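Local coordinates for transcriptional regulatory protein (Chlamydia trachomatis, PDB 3Q7R) that probably acts as a global activator of transcription, binding paired DNA elements, including one in its own promoter, as an atypical OmpR/PhoB-type response regulator, at residues 59-62 with 63-67. Sequence-based numbering, arbitrary orientation.
Sequences SLLP and REIRS
Ile65 folds back over Pro62 and Leu61 where the chain reverses through a beta turn. Pro62, Arg63, Glu64 and Ile65 form this turn. Arg63 and Glu64 fill its two middle positions with type I backbone angles. Its closing bond, from Ile65 N to Pro62 O, is nearly straight but weak at 3.5 Å.

The side chain of Ile65 starts with CB directed at the 59-62 segment and splits there. The CG2 branch lies 3.9 Å from Pro62 CB, a carbon of the proline ring. The other branch places CG1 3.5 Å from Pro62 O, next to the turn bond. A chi1 of 70° sets CG1 on the side of this turn carbonyl, flanked by the backbone N and C of its own residue, and the chain then extends to CD1. This methyl meets Leu61 CD1 at 3.8 Å and comes within 4.1 Å of Pro62 CD. Glu64 bends at chi2 (80°), which turns its carboxylate back to the proline and leaves OE1 3.5 Å from Pro62 CB.

Tyr45 also packs on Pro62 and Ile65. Arg94, just past helix 85-93, donates through NH2 to Ile65 O and more weakly to Pro62 O. The turn lies at the surface of the CheY-like receiver domain, in the loop joining the parallel strands 51-57 and 75-80.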
ATOM      1  N   SER A  59      -9.638  -4.307  12.040  1.00 11.34           N
ATOM      2  CA  SER A  59     -10.431  -4.881  13.110  1.00 11.37           C
ATOM      3  C   SER A  59     -11.124  -6.194  12.781  1.00 12.27           C
ATOM      4  O   SER A  59     -11.631  -6.857  13.720  1.00 13.96           O
ATOM      5  CB  SER A  59     -11.481  -3.900  13.631  1.00 13.00           C
ATOM      6  OG  SER A  59     -10.879  -2.732  14.237  1.00 14.73           O
ATOM      7  N   LEU A  60     -11.160  -6.580  11.504  1.00 11.97           N
ATOM      8  CA  LEU A  60     -11.790  -7.828  11.078  1.00 11.17           C
ATOM      9  C   LEU A  60     -10.739  -8.804  10.557  1.00 10.72           C
ATOM     10  O   LEU A  60     -11.083  -9.922  10.135  1.00 12.16           O
ATOM     11  CB  LEU A  60     -12.857  -7.595  10.047  1.00 10.96           C
ATOM     12  CG  LEU A  60     -14.052  -6.800  10.586  1.00 13.43           C
ATOM     13  CD1 LEU A  60     -15.007  -6.355   9.437  1.00 14.71           C
ATOM     14  CD2 LEU A  60     -14.751  -7.662  11.646  1.00 15.11           C
ATOM     15  N   LEU A  61      -9.463  -8.407  10.625  1.00 12.14           N
ATOM     16  CA  LEU A  61      -8.392  -9.248  10.016  1.00 10.20           C
ATOM     17  C   LEU A  61      -7.819 -10.186  11.097  1.00 11.54           C
ATOM     18  O   LEU A  61      -7.231  -9.736  12.079  1.00 12.80           O
ATOM     19  CB  LEU A  61      -7.253  -8.379   9.540  1.00 12.50           C
ATOM     20  CG  LEU A  61      -6.218  -9.187   8.740  1.00 15.17           C
ATOM     21  CD1 LEU A  61      -6.657  -9.605   7.343  1.00 16.74           C
ATOM     22  CD2 LEU A  61      -4.959  -8.277   8.629  1.00 14.68           C
ATOM     23  N   PRO A  62      -8.052 -11.480  10.981  1.00 10.33           N
ATOM     24  CA  PRO A  62      -7.439 -12.363  12.009  1.00 11.46           C
ATOM     25  C   PRO A  62      -5.923 -12.159  12.128  1.00 12.14           C
ATOM     26  O   PRO A  62      -5.203 -11.997  11.142  1.00 12.82           O
ATOM     27  CB  PRO A  62      -7.662 -13.775  11.436  1.00 14.17           C
ATOM     28  CG  PRO A  62      -8.883 -13.612  10.548  1.00 17.11           C
ATOM     29  CD  PRO A  62      -8.695 -12.249   9.907  1.00 12.31           C
ATOM     30  N   ARG A  63      -5.444 -12.193  13.367  1.00 14.25           N
ATOM     31  CA  ARG A  63      -4.044 -11.829  13.577  1.00 14.19           C
ATOM     32  C   ARG A  63      -3.085 -12.924  13.148  1.00 16.35           C
ATOM     33  O   ARG A  63      -1.904 -12.615  12.991  1.00 17.32           O
ATOM     34  CB  ARG A  63      -3.820 -11.568  15.058  1.00 16.01           C
ATOM     35  CG  ARG A  63      -4.263 -10.154  15.475  1.00 18.48           C
ATOM     36  CD  ARG A  63      -3.130  -9.142  15.050  1.00 17.92           C
ATOM     37  NE  ARG A  63      -2.021  -9.370  15.978  1.00 19.89           N
ATOM     38  CZ  ARG A  63      -1.979  -8.862  17.208  1.00 27.03           C
ATOM     39  NH1 ARG A  63      -2.973  -8.076  17.637  1.00 21.71           N
ATOM     40  NH2 ARG A  63      -0.951  -9.137  18.029  1.00 26.16           N
ATOM     41  N   GLU A  64      -3.597 -14.146  12.990  1.00 15.17           N
ATOM     42  CA  GLU A  64      -2.725 -15.306  12.703  1.00 17.13           C
ATOM     43  C   GLU A  64      -2.431 -15.380  11.171  1.00 25.09           C
ATOM     44  O   GLU A  64      -1.435 -15.949  10.753  1.00 22.66           O
ATOM     45  CB  GLU A  64      -3.399 -16.595  13.210  1.00 24.28           C
ATOM     46  CG  GLU A  64      -3.788 -16.524  14.696  1.00 50.97           C
ATOM     47  CD  GLU A  64      -5.100 -15.751  14.962  1.00 55.68           C
ATOM     48  OE1 GLU A  64      -5.864 -15.449  13.996  1.00 34.59           O
ATOM     49  OE2 GLU A  64      -5.350 -15.435  16.159  1.00 54.00           O
ATOM     50  N   ILE A  65      -3.265 -14.793  10.338  1.00 15.93           N
ATOM     51  CA  ILE A  65      -3.155 -15.137   8.926  1.00 13.36           C
ATOM     52  C   ILE A  65      -2.090 -14.354   8.139  1.00 15.47           C
ATOM     53  O   ILE A  65      -1.586 -13.336   8.552  1.00 16.09           O
ATOM     54  CB  ILE A  65      -4.525 -15.044   8.187  1.00 13.09           C
ATOM     55  CG1 ILE A  65      -4.952 -13.595   8.064  1.00 12.40           C
ATOM     56  CG2 ILE A  65      -5.560 -15.987   8.932  1.00 14.56           C
ATOM     57  CD1 ILE A  65      -6.143 -13.394   6.975  1.00 17.93           C
ATOM     58  N   ARG A  66      -1.697 -14.895   6.996  1.00 13.75           N
ATOM     59  CA  ARG A  66      -0.659 -14.262   6.194  1.00 13.68           C
ATOM     60  C   ARG A  66      -1.068 -14.219   4.730  1.00 13.92           C
ATOM     61  O   ARG A  66      -1.931 -14.980   4.289  1.00 18.39           O
ATOM     62  CB  ARG A  66       0.652 -15.148   6.135  1.00 18.86           C
ATOM     63  CG  ARG A  66       1.321 -15.438   7.435  1.00 26.44           C
ATOM     64  CD  ARG A  66       2.588 -16.288   7.211  1.00 16.42           C
ATOM     65  NE  ARG A  66       3.573 -15.551   6.474  1.00 15.35           N
ATOM     66  CZ  ARG A  66       4.241 -14.523   7.000  1.00 17.60           C
ATOM     67  NH1 ARG A  66       3.975 -14.157   8.250  1.00 21.37           N
ATOM     68  NH2 ARG A  66       5.149 -13.861   6.265  1.00 19.89           N
ATOM     69  N   SER A  67      -0.430 -13.322   3.965  1.00 12.97           N
ATOM     70  CA  SER A  67      -0.543 -13.308   2.519  1.00 15.06           C
ATOM     71  C   SER A  67       0.850 -13.709   1.988  1.00 13.73           C
ATOM     72  O   SER A  67       1.797 -12.900   1.957  1.00 14.70           O
ATOM     73  CB  SER A  67      -0.926 -11.908   1.996  1.00 14.49           C
ATOM     74  OG  SER A  67      -1.203 -11.948   0.575  1.00 15.62           O
TER